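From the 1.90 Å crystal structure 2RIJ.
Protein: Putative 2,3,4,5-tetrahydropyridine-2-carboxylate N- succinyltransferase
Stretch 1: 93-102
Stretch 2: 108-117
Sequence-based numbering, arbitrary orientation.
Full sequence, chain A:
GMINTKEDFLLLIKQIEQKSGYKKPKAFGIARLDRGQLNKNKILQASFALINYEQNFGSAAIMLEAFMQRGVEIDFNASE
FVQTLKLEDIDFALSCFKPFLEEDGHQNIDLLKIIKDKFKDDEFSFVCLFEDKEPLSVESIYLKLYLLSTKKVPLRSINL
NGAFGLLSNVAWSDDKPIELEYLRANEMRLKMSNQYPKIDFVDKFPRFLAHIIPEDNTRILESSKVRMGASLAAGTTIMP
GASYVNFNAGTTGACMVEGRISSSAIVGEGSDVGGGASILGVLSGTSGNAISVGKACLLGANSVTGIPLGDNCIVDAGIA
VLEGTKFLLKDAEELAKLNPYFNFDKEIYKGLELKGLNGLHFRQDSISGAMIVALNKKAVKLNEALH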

# COMPACT_ATOMS: atom_id res chain seq x y z
N ALA A 93 46.45 53.34 29.46
CA ALA A 93 46.80 52.11 28.73
C ALA A 93 47.91 52.41 27.70
O ALA A 93 48.91 51.73 27.65
CB ALA A 93 45.53 51.48 28.05
N LEU A 94 47.75 53.49 26.93
CA LEU A 94 48.73 53.88 25.91
C LEU A 94 50.09 54.23 26.49
O LEU A 94 51.14 54.00 25.85
CB LEU A 94 48.21 55.03 25.07
CG LEU A 94 47.19 54.61 24.00
CD1 LEU A 94 46.50 55.85 23.43
CD2 LEU A 94 47.85 53.74 22.92
N SER A 95 50.10 54.75 27.71
CA SER A 95 51.37 55.01 28.36
C SER A 95 52.07 53.71 28.80
O SER A 95 53.29 53.59 28.67
CB SER A 95 51.21 56.03 29.51
OG SER A 95 50.64 55.45 30.66
N CYS A 96 51.31 52.72 29.30
CA CYS A 96 51.88 51.40 29.62
C CYS A 96 52.41 50.72 28.37
O CYS A 96 53.38 49.98 28.43
CB CYS A 96 50.82 50.48 30.22
SG CYS A 96 50.18 51.03 31.78
N PHE A 97 51.80 51.01 27.23
CA PHE A 97 52.25 50.45 25.96
C PHE A 97 53.35 51.24 25.25
O PHE A 97 53.69 50.94 24.11
CB PHE A 97 51.07 50.35 25.00
CG PHE A 97 50.10 49.23 25.31
CD1 PHE A 97 50.51 47.90 25.35
CD2 PHE A 97 48.73 49.50 25.44
CE1 PHE A 97 49.60 46.87 25.56
CE2 PHE A 97 47.81 48.46 25.68
CZ PHE A 97 48.26 47.16 25.74
N LYS A 98 53.87 52.26 25.91
CA LYS A 98 54.91 53.11 25.33
C LYS A 98 56.00 52.36 24.54
O LYS A 98 56.26 52.74 23.40
CB LYS A 98 55.52 54.00 26.41
CG LYS A 98 56.59 54.98 25.93
CD LYS A 98 56.98 55.87 27.11
CE LYS A 98 58.33 56.58 26.92
NZ LYS A 98 59.53 55.70 27.12
N PRO A 99 56.59 51.27 25.09
CA PRO A 99 57.63 50.57 24.32
C PRO A 99 57.22 50.04 22.93
O PRO A 99 58.09 49.73 22.12
CB PRO A 99 58.01 49.41 25.24
CG PRO A 99 57.57 49.80 26.58
CD PRO A 99 56.35 50.62 26.40
N PHE A 100 55.92 49.96 22.65
CA PHE A 100 55.42 49.37 21.40
C PHE A 100 54.88 50.40 20.42
O PHE A 100 54.49 50.03 19.32
CB PHE A 100 54.24 48.44 21.70
CG PHE A 100 54.56 47.30 22.62
CD1 PHE A 100 55.08 46.11 22.12
CD2 PHE A 100 54.32 47.40 23.99
CE1 PHE A 100 55.36 45.07 22.98
CE2 PHE A 100 54.60 46.36 24.85
CZ PHE A 100 55.11 45.21 24.36
N LEU A 101 54.80 51.66 20.81
CA LEU A 101 53.98 52.62 20.05
C LEU A 101 54.50 52.92 18.64
O LEU A 101 53.73 53.27 17.75
CB LEU A 101 53.78 53.91 20.84
CG LEU A 101 53.02 53.78 22.16
CD1 LEU A 101 52.93 55.14 22.90
CD2 LEU A 101 51.62 53.21 21.95
N GLU A 102 55.80 52.73 18.39
CA GLU A 102 56.36 53.01 17.07
C GLU A 102 56.46 51.75 16.22
O GLU A 102 57.06 51.77 15.15
CB GLU A 102 57.73 53.71 17.22
CG GLU A 102 57.69 55.04 17.99
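Stretch 2 108-117: NIDLLKIIKD

Stretch 2 is helical throughout, from Asn 108 to Asp 117, and continues a helix that begins earlier in the chain. Its i to i+4 hydrogen bonds run unbroken from Leu 112 N to Asn 108 O (3.2 Å) through Asp 117 N to Lys 113 O (3.1 Å). Stretch 1 opens as the last turn of another helix. Phe 97 is the first residue to leave helical phi/psi, although Phe 97 N still bonds to Ala 93 O at 3.0 Å. Phe 100 N hydrogen-bonds to Phe 97 O at 2.8 Å, an i to i+3 bond. The backbones come closest at Leu 94 and Leu 112, where CA and CA are 7.1 Å apart. End to end, stretch 2 runs crosswise to stretch 1, and a few residues of each carry the contact.

Leu 94 is a knob in a hole formed by Ile 109, Leu 112, Lys 113 and Lys 116. Leu 94 CD2 lies 3.9 Å from Leu 112 CB, and Leu 94 CD1 lies 4.0 Å from Lys 116 CD. Ala 93 CB packs against Leu 112 CD1 at 3.7 Å.

Ile 109 points toward stretch 1 and packs on the Phe 97 ring. Ile 109 CG1 sits over one face, 3.8 Å from the centroid of the Phe 97 ring, in a CH-pi contact. Leu 112 CD1 lies at the edge of the same ring, 3.6 Å from Phe 97 CE2. Ile 109 CD1 also touches Phe 100 CB at 3.4 Å, and Ile 109 CG2 meets Leu 101 CD2 at 3.7 Å.

One direct hydrogen bond joins the stretches. The ammonium group of Lys 113 supplies a donor to a backbone carbonyl, NZ to Leu 101 O at 2.9 Å. The aliphatic part of Lys 113 packs on Leu 94, with Lys 113 CG 4.0 Å from Leu 94 CD2. The O of a water lies 2.8 Å from Phe 100 O, and the same O accepts a weak hydrogen bond from Lys 113 NZ at 3.5 Å.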

# COMPACT_ATOMS: atom_id res chain seq x y z
N ASN A 108 45.55 45.50 19.45
CA ASN A 108 44.89 46.06 20.62
C ASN A 108 45.43 47.46 20.86
O ASN A 108 44.68 48.34 21.26
CB ASN A 108 45.08 45.20 21.86
CG ASN A 108 44.26 43.91 21.82
OD1 ASN A 108 43.03 43.94 21.77
ND2 ASN A 108 44.94 42.78 21.86
N ILE A 109 46.71 47.67 20.59
CA ILE A 109 47.32 48.99 20.81
C ILE A 109 46.80 49.93 19.73
O ILE A 109 46.37 51.03 20.04
CB ILE A 109 48.85 48.97 20.80
CG1 ILE A 109 49.39 47.85 21.71
CG2 ILE A 109 49.37 50.34 21.29
CD1 ILE A 109 50.93 47.92 22.05
N ASP A 110 46.80 49.50 18.47
CA ASP A 110 46.22 50.32 17.39
C ASP A 110 44.78 50.75 17.68
O ASP A 110 44.36 51.84 17.32
CB ASP A 110 46.24 49.56 16.05
CG ASP A 110 47.64 49.19 15.57
OD1 ASP A 110 48.62 49.89 15.91
OD2 ASP A 110 47.77 48.16 14.86
N LEU A 111 44.00 49.84 18.25
CA LEU A 111 42.60 50.11 18.54
C LEU A 111 42.51 51.26 19.55
O LEU A 111 41.70 52.17 19.38
CB LEU A 111 41.89 48.84 19.09
CG LEU A 111 40.39 49.07 19.38
CD1 LEU A 111 39.61 49.18 18.05
CD2 LEU A 111 39.84 47.96 20.26
N LEU A 112 43.33 51.21 20.61
CA LEU A 112 43.37 52.30 21.61
C LEU A 112 43.74 53.66 21.00
O LEU A 112 43.14 54.68 21.32
CB LEU A 112 44.35 51.95 22.73
CG LEU A 112 43.89 50.84 23.70
CD1 LEU A 112 45.04 50.41 24.54
CD2 LEU A 112 42.72 51.26 24.60
N LYS A 113 44.70 53.68 20.08
CA LYS A 113 45.05 54.93 19.40
C LYS A 113 43.82 55.47 18.70
O LYS A 113 43.54 56.67 18.74
CB LYS A 113 46.16 54.70 18.39
CG LYS A 113 47.47 54.33 18.99
CD LYS A 113 48.46 53.96 17.91
CE LYS A 113 49.75 53.44 18.51
NZ LYS A 113 50.84 53.36 17.51
N ILE A 114 43.07 54.58 18.06
CA ILE A 114 41.86 54.98 17.31
C ILE A 114 40.77 55.49 18.25
O ILE A 114 40.17 56.52 18.00
CB ILE A 114 41.32 53.82 16.42
CG1 ILE A 114 42.21 53.64 15.19
CG2 ILE A 114 39.88 54.12 15.94
CD1 ILE A 114 42.16 52.24 14.52
N ILE A 115 40.53 54.77 19.35
CA ILE A 115 39.51 55.17 20.30
C ILE A 115 39.87 56.53 20.92
O ILE A 115 39.00 57.38 21.08
CB ILE A 115 39.31 54.09 21.38
CG1 ILE A 115 38.65 52.85 20.75
CG2 ILE A 115 38.47 54.60 22.55
CD1 ILE A 115 38.71 51.64 21.69
N LYS A 116 41.14 56.74 21.25
CA LYS A 116 41.59 58.05 21.80
C LYS A 116 41.27 59.15 20.82
O LYS A 116 40.64 60.14 21.17
CB LYS A 116 43.09 58.07 22.06
CG LYS A 116 43.56 59.39 22.72
CD LYS A 116 45.05 59.50 22.77
CE LYS A 116 45.49 60.94 23.17
NZ LYS A 116 44.77 61.60 24.31
N ASP A 117 41.69 58.96 19.58
CA ASP A 117 41.35 59.88 18.51
C ASP A 117 39.85 60.13 18.29
O ASP A 117 39.45 61.25 17.99
CB ASP A 117 42.03 59.42 17.23
CG ASP A 117 41.80 60.37 16.06
OD1 ASP A 117 42.06 61.57 16.23
OD2 ASP A 117 41.37 59.91 14.98
O HOH W 1 51.84 50.17 18.54